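PDB 1N9W: aspartate--tRNA(Asp/Asn) ligase from Thermus thermophilus, which activates aspartate with ATP and transfers it to the acceptor end of both tRNA(Asp) and tRNA(Asn). Local coordinates for residues 325-330 with 352-357. Sequence-based numbering, arbitrary orientation.
Sequences YTYPEE and RIHRYE
Tyr325 O is gripped twice, by residues 352 and 353: Ile353 N donates a hydrogen bond of 2.9 Å to it, bent to 134° at the hydrogen, and Arg352 CA adds a CA-H...O contact at 3.1 Å. With Tyr327 also bonded through its backbone to Gln351, Thr326 and Arg352 form a single beta bridge. It lies where strand 344-351 of the antiparallel class II catalytic sheet runs out towards helix 356-364. Arg352, predicted to bind L-aspartate, has its CB bond directed away from 325-330, yet CB touches Tyr325 O, and the bent chain passes the Tyr325 ring before NH2 makes a salt bridge to Glu220. Beyond the bridge, Ile353 CD1 presses on Pro328 CD at a tight 3.4 Å, the side chains at about a right angle. With CG anti to its backbone N (chi1 -161°), the Tyr327 ring is carried over towards residues 352 and 354, its edge facing Arg352 O, 3.3 Å from Tyr327 CD1. Farther along, Tyr327 CE1 meets the imidazole rim at His354 CE1, 3.8 Å away. An alanine at Tyr327 would probably leave His354 without this neighbour and open a gap beside Arg352 O. His354 also packs on Ser86 of the second subunit.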
loop_
_atom_site.group_PDB
_atom_site.type_symbol
_atom_site.label_atom_id
_atom_site.label_comp_id
_atom_site.label_asym_id
_atom_site.label_seq_id
_atom_site.Cartn_x
_atom_site.Cartn_y
_atom_site.Cartn_z
ATOM N N TYR B 325 -9.294 21.689 14.800
ATOM C CA TYR B 325 -8.641 20.605 15.535
ATOM C C TYR B 325 -7.136 20.800 15.684
ATOM O O TYR B 325 -6.458 19.985 16.309
ATOM C CB TYR B 325 -8.939 19.250 14.878
ATOM C CG TYR B 325 -8.677 19.167 13.386
ATOM C CD1 TYR B 325 -7.399 19.375 12.863
ATOM C CD2 TYR B 325 -9.709 18.859 12.499
ATOM C CE1 TYR B 325 -7.157 19.277 11.495
ATOM C CE2 TYR B 325 -9.478 18.758 11.130
ATOM C CZ TYR B 325 -8.200 18.970 10.636
ATOM O OH TYR B 325 -7.970 18.875 9.285
ATOM N N THR B 326 -6.621 21.886 15.120
ATOM C CA THR B 326 -5.197 22.175 15.205
ATOM C C THR B 326 -4.864 22.717 16.592
ATOM O O THR B 326 -5.437 23.712 17.024
ATOM C CB THR B 326 -4.786 23.211 14.155
ATOM O OG1 THR B 326 -5.279 22.806 12.875
ATOM C CG2 THR B 326 -3.269 23.328 14.092
ATOM N N TYR B 327 -3.937 22.052 17.279
ATOM C CA TYR B 327 -3.523 22.455 18.618
ATOM C C TYR B 327 -3.151 23.938 18.620
ATOM O O TYR B 327 -2.186 24.346 17.972
ATOM C CB TYR B 327 -2.320 21.626 19.083
ATOM C CG TYR B 327 -2.100 21.641 20.581
ATOM C CD1 TYR B 327 -2.654 20.654 21.396
ATOM C CD2 TYR B 327 -1.373 22.662 21.187
ATOM C CE1 TYR B 327 -2.491 20.685 22.782
ATOM C CE2 TYR B 327 -1.205 22.706 22.574
ATOM C CZ TYR B 327 -1.768 21.715 23.364
ATOM O OH TYR B 327 -1.617 21.756 24.735
ATOM N N PRO B 328 -3.926 24.765 19.344
ATOM C CA PRO B 328 -3.692 26.208 19.438
ATOM C C PRO B 328 -2.447 26.584 20.233
ATOM O O PRO B 328 -2.035 25.872 21.146
ATOM C CB PRO B 328 -4.962 26.722 20.109
ATOM C CG PRO B 328 -5.995 25.717 19.708
ATOM C CD PRO B 328 -5.246 24.425 19.898
ATOM N N GLU B 329 -1.858 27.719 19.877
ATOM C CA GLU B 329 -0.679 28.231 20.559
ATOM C C GLU B 329 -1.156 29.539 21.178
ATOM O O GLU B 329 -2.062 30.184 20.650
ATOM C CB GLU B 329 0.439 28.482 19.549
ATOM C CG GLU B 329 1.849 28.498 20.139
ATOM C CD GLU B 329 2.305 27.127 20.620
ATOM O OE1 GLU B 329 1.585 26.514 21.434
ATOM O OE2 GLU B 329 3.379 26.663 20.179
ATOM N N GLU B 330 -0.569 29.943 22.296
ATOM C CA GLU B 330 -1.005 31.191 22.918
ATOM C C GLU B 330 -0.211 32.398 22.442
ATOM O O GLU B 330 0.603 32.960 23.169
ATOM C CB GLU B 330 -0.945 31.093 24.441
ATOM C CG GLU B 330 -1.514 32.330 25.106
ATOM C CD GLU B 330 -2.794 32.791 24.438
ATOM O OE1 GLU B 330 -3.810 32.062 24.530
ATOM O OE2 GLU B 330 -2.790 33.871 23.809
ATOM N N ARG B 352 -2.633 17.916 16.877
ATOM C CA ARG B 352 -4.072 18.151 16.977
ATOM C C ARG B 352 -4.416 18.361 18.449
ATOM O O ARG B 352 -3.554 18.236 19.315
ATOM C CB ARG B 352 -4.886 16.943 16.480
ATOM C CG ARG B 352 -4.192 16.005 15.496
ATOM C CD ARG B 352 -4.003 16.639 14.136
ATOM N NE ARG B 352 -3.413 15.724 13.167
ATOM C CZ ARG B 352 -3.143 16.059 11.910
ATOM N NH1 ARG B 352 -3.413 17.285 11.479
ATOM N NH2 ARG B 352 -2.601 15.176 11.082
ATOM N N ILE B 353 -5.683 18.665 18.721
ATOM C CA ILE B 353 -6.166 18.869 20.087
ATOM C C ILE B 353 -6.716 17.534 20.598
ATOM O O ILE B 353 -7.522 16.894 19.923
ATOM C CB ILE B 353 -7.300 19.926 20.126
ATOM C CG1 ILE B 353 -6.768 21.275 19.632
ATOM C CG2 ILE B 353 -7.859 20.053 21.542
ATOM C CD1 ILE B 353 -7.847 22.316 19.413
ATOM N N HIS B 354 -6.294 17.119 21.790
ATOM C CA HIS B 354 -6.744 15.842 22.351
ATOM C C HIS B 354 -7.750 15.950 23.485
ATOM O O HIS B 354 -8.471 14.993 23.768
ATOM C CB HIS B 354 -5.548 15.031 22.835
ATOM C CG HIS B 354 -4.657 15.776 23.779
ATOM N ND1 HIS B 354 -3.852 16.816 23.372
ATOM C CD2 HIS B 354 -4.429 15.616 25.103
ATOM C CE1 HIS B 354 -3.161 17.264 24.406
ATOM N NE2 HIS B 354 -3.492 16.555 25.466
ATOM N N ARG B 355 -7.794 17.101 24.144
ATOM C CA ARG B 355 -8.727 17.293 25.249
ATOM C C ARG B 355 -10.105 17.694 24.747
ATOM O O ARG B 355 -10.243 18.601 23.929
ATOM C CB ARG B 355 -8.193 18.355 26.215
ATOM C CG ARG B 355 -7.188 17.827 27.233
ATOM C CD ARG B 355 -7.866 17.168 28.442
ATOM N NE ARG B 355 -8.435 18.154 29.366
ATOM C CZ ARG B 355 -9.627 18.735 29.227
ATOM N NH1 ARG B 355 -10.411 18.435 28.198
ATOM N NH2 ARG B 355 -10.034 19.628 30.119
ATOM N N TYR B 356 -11.122 17.001 25.241
ATOM C CA TYR B 356 -12.496 17.274 24.854
ATOM C C TYR B 356 -12.842 18.734 25.104
ATOM O O TYR B 356 -13.345 19.424 24.217
ATOM C CB TYR B 356 -13.449 16.396 25.655
ATOM C CG TYR B 356 -14.904 16.677 25.381
ATOM C CD1 TYR B 356 -15.497 16.276 24.187
ATOM C CD2 TYR B 356 -15.695 17.336 26.322
ATOM C CE1 TYR B 356 -16.843 16.515 23.939
ATOM C CE2 TYR B 356 -17.043 17.581 26.083
ATOM C CZ TYR B 356 -17.609 17.167 24.893
ATOM O OH TYR B 356 -18.947 17.377 24.660
ATOM N N GLU B 357 -12.577 19.199 26.319
ATOM C CA GLU B 357 -12.866 20.581 26.670
ATOM C C GLU B 357 -12.236 21.570 25.700
ATOM O O GLU B 357 -12.879 22.527 25.285
ATOM C CB GLU B 357 -12.392 20.886 28.094
ATOM C CG GLU B 357 -13.306 20.331 29.171
ATOM C CD GLU B 357 -14.763 20.708 28.939
ATOM O OE1 GLU B 357 -15.055 21.915 28.773
ATOM O OE2 GLU B 357 -15.617 19.794 28.917
#